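Putative Phosphate (Eubacterium rectale, PDB 3DAO) is probably a phosphatase of the haloacid dehalogenase-like hydrolase family, splitting phosphate esters whose identity is not established. Local coordinates at residues A[26-31]-A[60-65]; A[175-180]-A[201-206]; A[233-238]-A[250-255]. One frame throughout, in Å; residues are numbered along the deposited sequence.

In the fold
Contacts 1 and 3 lie on the same central sheet and meet where the ends of its strands form the probable active site. Their centres are 11 Å apart. Asp27 OD2 comes to 3.5 Å from Asp235 OD1, and Asp29 O to 2.8 Å from Asp235 OD2. In relatives with the same DxDx(T/V) pattern, these groups typically surround magnesium. Contact 2 belongs to the second sheet, in what is probably the cap. Its centre is about 22 Å from that of contact 1 and about 25 Å from that of contact 3. Pentaethylene glycol, probably from the crystallisation liquor, lies about 5 Å from the Arg64 side chain and about 4 Å from that of Trp202.

Contact 1: A[26-31]-A[60-65]; sequences TDIDGT and VCSGRQ
Arg64 grips the carboxylate of Asp29 side-on, and this salt bridge is the main polar link between segments 26-31 and 60-65. Arg64 NH2 donates to Asp29 OD1 at 2.7 Å, and Arg64 NE to Asp29 OD2 at 3.0 Å. Both oxygens are met on their syn side, by nitrogens nearly 30° out of the carboxylate plane. The two planes are 19° apart, and the oxygens lie close to the guanidinium plane. The arginine chain is extended from CG to NE, carrying its head across to the aspartate. Gly36 N also bonds Asp29 OD1, and Arg64 NH2 and NH1 bond Ser37 O and Ser68 OG.

Apolar packing lies beside this bridge. Ile28 CG2 sits over one face of the guanidinium, offset toward its rim. This methyl stands anti to the backbone N of Ile28, while the other branch runs to Val60. There Ile28 CD1 touches Val60 CG1 at 3.4 Å, a tight fit. Ser62 CB meets Ile28 CD1 at 3.9 Å.

The backbones join as parallel strands. Cys61 N donates to Thr26 O at 2.9 Å. Asp27 CA makes a C-H...O contact of 3.0 Å with Cys61 O. Ser62 OG accepts from Arg64 N, an ST turn.

An alanine in place of Arg64 would probably leave the Asp29 carboxylate without its charged mate and take away the group packed on Ile28 CG2. The contact probably holds the loop of the apparent DxDx(T/V) motif beside the neighbouring strand end. Asp27, the probable nucleophile by family analogy, keeps its carboxylate turned the other way, where Lys212 salt-bridges OD2.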
# COMPACT_ATOMS: atom_id res chain seq x y z
N THR A 26 10.97 -1.80 -2.64
CA THR A 26 11.03 -0.95 -1.47
C THR A 26 9.72 -0.24 -1.21
O THR A 26 9.01 0.11 -2.16
CB THR A 26 12.16 0.12 -1.59
OG1 THR A 26 12.24 0.88 -0.38
CG2 THR A 26 11.94 1.09 -2.75
N ASP A 27 9.36 -0.11 0.08
CA ASP A 27 8.25 0.79 0.40
C ASP A 27 8.85 2.20 0.49
O ASP A 27 10.04 2.41 0.24
CB ASP A 27 7.28 0.38 1.55
CG ASP A 27 7.94 0.08 2.86
OD1 ASP A 27 9.15 0.33 2.99
OD2 ASP A 27 7.20 -0.38 3.79
N ILE A 28 8.00 3.15 0.82
CA ILE A 28 8.37 4.53 0.74
C ILE A 28 8.36 5.25 2.06
O ILE A 28 9.37 5.82 2.51
CB ILE A 28 7.36 5.25 -0.21
CG1 ILE A 28 7.41 4.58 -1.60
CG2 ILE A 28 7.64 6.75 -0.29
CD1 ILE A 28 6.38 5.10 -2.59
N ASP A 29 7.18 5.25 2.66
CA ASP A 29 6.93 6.05 3.86
C ASP A 29 7.60 5.55 5.12
O ASP A 29 7.25 4.50 5.68
CB ASP A 29 5.45 6.28 4.04
CG ASP A 29 4.85 7.12 2.92
OD1 ASP A 29 5.24 8.30 2.75
OD2 ASP A 29 3.94 6.62 2.25
N GLY A 30 8.58 6.32 5.53
CA GLY A 30 9.38 6.00 6.70
C GLY A 30 10.55 5.14 6.32
O GLY A 30 11.33 4.75 7.17
N THR A 31 10.67 4.85 5.03
CA THR A 31 11.77 4.01 4.52
C THR A 31 12.74 4.84 3.69
O THR A 31 13.94 4.85 3.96
CB THR A 31 11.24 2.83 3.67
OG1 THR A 31 10.49 1.95 4.53
CG2 THR A 31 12.34 2.04 3.04
N VAL A 60 8.46 -0.19 -6.74
CA VAL A 60 7.95 0.65 -5.65
C VAL A 60 6.72 -0.10 -5.14
O VAL A 60 5.79 -0.36 -5.90
CB VAL A 60 7.55 2.05 -6.15
CG1 VAL A 60 7.09 2.86 -5.01
CG2 VAL A 60 8.72 2.75 -6.85
N CYS A 61 6.75 -0.43 -3.85
CA CYS A 61 5.75 -1.31 -3.19
C CYS A 61 5.28 -0.69 -1.90
O CYS A 61 5.96 -0.77 -0.86
CB CYS A 61 6.42 -2.65 -2.95
SG CYS A 61 5.29 -3.91 -2.28
N SER A 62 4.11 -0.06 -1.97
CA SER A 62 3.61 0.80 -0.91
C SER A 62 2.12 0.87 -0.69
O SER A 62 1.28 0.39 -1.46
CB SER A 62 4.10 2.22 -1.30
OG SER A 62 3.72 3.25 -0.42
N GLY A 63 1.81 1.50 0.43
CA GLY A 63 0.43 1.79 0.80
C GLY A 63 -0.10 2.92 -0.03
O GLY A 63 -1.29 3.16 -0.11
N ARG A 64 0.81 3.65 -0.66
CA ARG A 64 0.42 4.84 -1.41
C ARG A 64 -0.33 4.54 -2.68
O ARG A 64 -0.21 3.45 -3.24
CB ARG A 64 1.67 5.69 -1.80
CG ARG A 64 2.44 6.36 -0.70
CD ARG A 64 3.35 7.42 -1.34
NE ARG A 64 4.18 8.07 -0.33
CZ ARG A 64 4.79 9.22 -0.51
NH1 ARG A 64 4.64 9.86 -1.66
NH2 ARG A 64 5.51 9.74 0.47
N GLN A 65 -1.11 5.53 -3.11
CA GLN A 65 -1.82 5.48 -4.39
C GLN A 65 -0.81 5.61 -5.50
O GLN A 65 0.29 6.09 -5.31
CB GLN A 65 -2.79 6.64 -4.57
CG GLN A 65 -3.89 6.66 -3.59
CD GLN A 65 -4.85 7.77 -3.90
OE1 GLN A 65 -4.50 8.95 -3.79
NE2 GLN A 65 -6.08 7.40 -4.26

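Contact 2: A[175-180]-A[201-206]; sequences DKCEEL and EWVDCN
Cys177 presses its side chain against Glu201 and the start of strand 202-207. Cys177 CB lies 3.3 Å from Glu201 O. Cys177 SG meets Val203 CG2 at 3.9 Å and lies 3.8 Å from Val203 N. The sulfur stands anti to the backbone N of Cys177 (chi1 -171°), and this turn carries it to the valine. The same methyl, Val203 CG2, touches the helix backbone at Glu178 CA, 3.9 Å away. One branch of the valine serves two helix residues.

A water bridges the two segments beside this packing. It donates to Trp202 O at 2.9 Å and accepts a weak bond from Glu178 N. The amide lies in the first turn of the helix.

The next shell sets both partners in place. Cys177 is joined through its backbone to Lys200, and its side chain also rests on Val171. Val203 pairs with Val171 in the adjoining strand 168-172. The ring of Trp202 meets that of Phe172.

This is plain packing of the short helix 177-181 on an antiparallel part of the six-strand sheet. Such an alpha/beta layer, apart from the sheet of the probable active site, is consistent with the cap domain of haloacid dehalogenase-like hydrolases.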
# COMPACT_ATOMS: atom_id res chain seq x y z
N ASP A 175 -13.63 8.25 17.10
CA ASP A 175 -12.86 7.75 18.22
C ASP A 175 -13.07 6.32 18.71
O ASP A 175 -12.36 5.91 19.63
CB ASP A 175 -13.03 8.71 19.39
CG ASP A 175 -14.44 8.96 19.72
OD1 ASP A 175 -15.10 7.98 20.09
OD2 ASP A 175 -14.90 10.14 19.58
N LYS A 176 -14.00 5.58 18.12
CA LYS A 176 -14.18 4.17 18.55
C LYS A 176 -14.63 3.31 17.42
O LYS A 176 -15.49 2.45 17.58
CB LYS A 176 -15.17 4.07 19.71
CG LYS A 176 -16.52 4.72 19.42
CD LYS A 176 -17.50 4.51 20.59
CE LYS A 176 -18.77 5.34 20.44
NZ LYS A 176 -19.71 5.12 21.55
N CYS A 177 -13.94 3.45 16.30
CA CYS A 177 -14.31 2.69 15.11
C CYS A 177 -14.17 1.17 15.29
O CYS A 177 -15.13 0.41 15.11
CB CYS A 177 -13.50 3.15 13.91
SG CYS A 177 -14.12 2.42 12.38
N GLU A 178 -12.97 0.72 15.61
CA GLU A 178 -12.74 -0.71 15.80
C GLU A 178 -13.68 -1.25 16.88
O GLU A 178 -14.24 -2.32 16.76
CB GLU A 178 -11.28 -1.01 16.18
CG GLU A 178 -11.01 -2.49 16.29
CD GLU A 178 -9.60 -2.80 16.73
OE1 GLU A 178 -8.97 -1.95 17.42
OE2 GLU A 178 -9.15 -3.92 16.44
N GLU A 179 -13.82 -0.46 17.93
CA GLU A 179 -14.65 -0.82 19.08
C GLU A 179 -16.07 -1.08 18.60
O GLU A 179 -16.72 -2.06 19.01
CB GLU A 179 -14.62 0.28 20.12
CG GLU A 179 -15.62 0.05 21.25
CD GLU A 179 -15.57 1.13 22.28
OE1 GLU A 179 -14.46 1.55 22.66
OE2 GLU A 179 -16.65 1.58 22.72
N LEU A 180 -16.58 -0.21 17.74
CA LEU A 180 -17.93 -0.41 17.23
C LEU A 180 -18.01 -1.56 16.24
O LEU A 180 -19.06 -2.17 16.09
CB LEU A 180 -18.48 0.85 16.59
CG LEU A 180 -18.86 1.99 17.54
CD1 LEU A 180 -19.15 3.29 16.73
CD2 LEU A 180 -20.04 1.54 18.40
N GLU A 201 -9.74 5.19 14.71
CA GLU A 201 -10.68 5.82 13.79
C GLU A 201 -11.07 5.03 12.55
O GLU A 201 -12.07 5.32 11.95
CB GLU A 201 -10.12 7.17 13.28
CG GLU A 201 -9.68 8.19 14.33
CD GLU A 201 -8.33 7.87 14.95
OE1 GLU A 201 -7.60 7.05 14.34
OE2 GLU A 201 -7.98 8.49 16.00
N TRP A 202 -10.24 4.07 12.15
CA TRP A 202 -10.45 3.38 10.88
C TRP A 202 -10.41 1.87 10.98
O TRP A 202 -9.67 1.29 11.80
CB TRP A 202 -9.33 3.76 9.88
CG TRP A 202 -9.08 5.26 9.73
CD1 TRP A 202 -8.14 5.98 10.35
CD2 TRP A 202 -9.79 6.18 8.87
NE1 TRP A 202 -8.23 7.29 9.97
CE2 TRP A 202 -9.21 7.43 9.03
CE3 TRP A 202 -10.84 6.04 7.97
CZ2 TRP A 202 -9.69 8.56 8.37
CZ3 TRP A 202 -11.29 7.15 7.29
CH2 TRP A 202 -10.71 8.39 7.50
N VAL A 203 -11.22 1.27 10.13
CA VAL A 203 -11.13 -0.15 9.82
C VAL A 203 -11.09 -0.28 8.29
O VAL A 203 -12.03 0.07 7.59
CB VAL A 203 -12.25 -1.03 10.43
CG1 VAL A 203 -12.06 -2.49 9.97
CG2 VAL A 203 -12.23 -0.95 11.94
N ASP A 204 -9.97 -0.78 7.79
CA ASP A 204 -9.74 -0.95 6.35
C ASP A 204 -9.95 -2.39 5.96
O ASP A 204 -9.45 -3.33 6.61
CB ASP A 204 -8.29 -0.60 5.97
CG ASP A 204 -8.01 0.88 6.11
OD1 ASP A 204 -8.89 1.70 5.77
OD2 ASP A 204 -6.91 1.20 6.60
N CYS A 205 -10.66 -2.54 4.87
CA CYS A 205 -10.98 -3.88 4.35
C CYS A 205 -10.60 -3.96 2.88
O CYS A 205 -10.96 -3.12 2.08
CB CYS A 205 -12.46 -4.16 4.48
SG CYS A 205 -13.26 -3.64 6.04
N ASN A 206 -9.92 -5.04 2.57
CA ASN A 206 -9.54 -5.36 1.20
C ASN A 206 -9.94 -6.79 0.93
O ASN A 206 -10.39 -7.52 1.80
CB ASN A 206 -8.04 -5.30 0.98
CG ASN A 206 -7.41 -3.97 1.33
OD1 ASN A 206 -6.52 -3.95 2.16
ND2 ASN A 206 -7.80 -2.87 0.66
O HOH W 1 -10.29 1.68 14.64

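Contact 3: A[233-238]-A[250-255]; sequences FGDNLN and YAVSNA
Phe233 lies alongside Tyr250, the two side chains pointing the same way from neighbouring parallel strands. Phe233 CB starts 4.1 Å from Tyr250 O. Both rings leave their backbones alike, with CG beside the backbone N and anti to the carbonyl carbon. From there Phe233 CD2 reaches Tyr250 CB at 3.5 Å. One atom further on, Phe233 CE2 approaches Tyr250 CD1, also at 3.5 Å. At the tip, Phe233 CZ is still 4.0 Å from Tyr250 CD1. The ring planes are 19° apart, but the rings are slid past each other and barely overlap. Their centroids are 5.2 Å apart. Val278 of helix 274-281 touches both side chains, and Tyr250 also meets the ring of His265.

The backbones themselves are tied by two hydrogen bonds. Gly234 N donates to Tyr250 O at 2.9 Å, and Val252 N to Gly234 O at 3.1 Å. Weaker C-H...O contacts from Phe233 CA and Ala251 CA reach the same two carbonyl oxygens.

Past the strand ends both segments run on as loops. Ala255 CB, at the end of a type I turn, rests near Asp235 O. A water accepts from Asn254 ND2 and reaches Asp235 OD2 only weakly.

The contact closes a beta-alpha-beta unit of the core. Its aromatic side is hydrophobic, while its loop end brings the carboxylate of Asp235 up to Asp27. This gathering of acidic groups is consistent with a metal site, as in relatives that bind magnesium.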
# COMPACT_ATOMS: atom_id res chain seq x y z
N PHE A 233 13.30 -3.79 0.98
CA PHE A 233 13.56 -2.79 2.00
C PHE A 233 12.24 -2.43 2.65
O PHE A 233 11.24 -2.22 1.98
CB PHE A 233 14.13 -1.49 1.42
CG PHE A 233 15.49 -1.66 0.83
CD1 PHE A 233 15.63 -1.99 -0.51
CD2 PHE A 233 16.63 -1.48 1.61
CE1 PHE A 233 16.89 -2.13 -1.07
CE2 PHE A 233 17.89 -1.64 1.05
CZ PHE A 233 18.02 -1.97 -0.28
N GLY A 234 12.26 -2.35 3.97
CA GLY A 234 11.05 -2.00 4.71
C GLY A 234 11.23 -1.42 6.09
O GLY A 234 12.34 -1.29 6.60
N ASP A 235 10.11 -0.99 6.66
CA ASP A 235 10.13 -0.36 7.98
C ASP A 235 8.91 -0.62 8.86
O ASP A 235 8.85 -0.12 9.98
CB ASP A 235 10.25 1.15 7.84
CG ASP A 235 9.00 1.82 7.32
OD1 ASP A 235 8.13 1.15 6.74
OD2 ASP A 235 8.87 3.06 7.49
N ASN A 236 7.99 -1.43 8.35
CA ASN A 236 6.66 -1.63 8.95
C ASN A 236 6.38 -3.08 9.26
O ASN A 236 6.88 -3.97 8.61
CB ASN A 236 5.64 -1.12 7.91
CG ASN A 236 4.24 -0.91 8.46
OD1 ASN A 236 3.55 -1.84 8.91
ND2 ASN A 236 3.79 0.33 8.35
N LEU A 237 5.55 -3.31 10.26
CA LEU A 237 5.16 -4.69 10.58
C LEU A 237 4.55 -5.33 9.34
O LEU A 237 4.72 -6.52 9.13
CB LEU A 237 4.16 -4.76 11.74
CG LEU A 237 4.68 -4.39 13.13
CD1 LEU A 237 3.49 -4.29 14.12
CD2 LEU A 237 5.72 -5.39 13.62
N ASN A 238 3.87 -4.54 8.50
CA ASN A 238 3.24 -5.10 7.28
C ASN A 238 4.28 -5.48 6.19
O ASN A 238 3.94 -6.02 5.14
CB ASN A 238 2.11 -4.22 6.71
CG ASN A 238 2.58 -2.94 6.02
OD1 ASN A 238 3.71 -2.83 5.55
ND2 ASN A 238 1.67 -1.97 5.90
N TYR A 250 16.41 -5.62 4.01
CA TYR A 250 16.86 -4.59 4.93
C TYR A 250 15.72 -3.88 5.60
O TYR A 250 14.75 -3.47 4.94
CB TYR A 250 17.70 -3.52 4.19
CG TYR A 250 18.95 -4.06 3.57
CD1 TYR A 250 18.89 -4.77 2.37
CD2 TYR A 250 20.19 -3.94 4.22
CE1 TYR A 250 20.04 -5.31 1.81
CE2 TYR A 250 21.36 -4.50 3.67
CZ TYR A 250 21.25 -5.18 2.45
OH TYR A 250 22.35 -5.75 1.85
N ALA A 251 15.87 -3.75 6.92
CA ALA A 251 15.02 -2.93 7.75
C ALA A 251 15.71 -1.67 8.17
O ALA A 251 16.88 -1.68 8.58
CB ALA A 251 14.58 -3.69 9.04
N VAL A 252 15.00 -0.57 8.06
CA VAL A 252 15.53 0.70 8.59
C VAL A 252 15.72 0.51 10.10
O VAL A 252 14.92 -0.15 10.76
CB VAL A 252 14.68 1.92 8.24
CG1 VAL A 252 14.77 2.12 6.72
CG2 VAL A 252 13.22 1.77 8.72
N SER A 253 16.80 1.07 10.64
CA SER A 253 17.20 0.79 12.03
C SER A 253 16.28 1.37 13.09
O SER A 253 16.36 1.00 14.26
CB SER A 253 18.69 1.18 12.28
OG SER A 253 18.90 2.57 12.11
N ASN A 254 15.39 2.26 12.68
CA ASN A 254 14.47 2.88 13.62
C ASN A 254 13.15 2.13 13.67
O ASN A 254 12.22 2.53 14.38
CB ASN A 254 14.20 4.34 13.31
CG ASN A 254 13.56 4.55 11.94
OD1 ASN A 254 14.14 4.17 10.92
ND2 ASN A 254 12.40 5.21 11.90
N ALA A 255 13.09 1.03 12.94
CA ALA A 255 11.88 0.20 12.87
C ALA A 255 11.74 -0.62 14.14
O ALA A 255 12.69 -0.82 14.88
CB ALA A 255 11.96 -0.79 11.65
O HOH W 2 10.46 4.95 9.74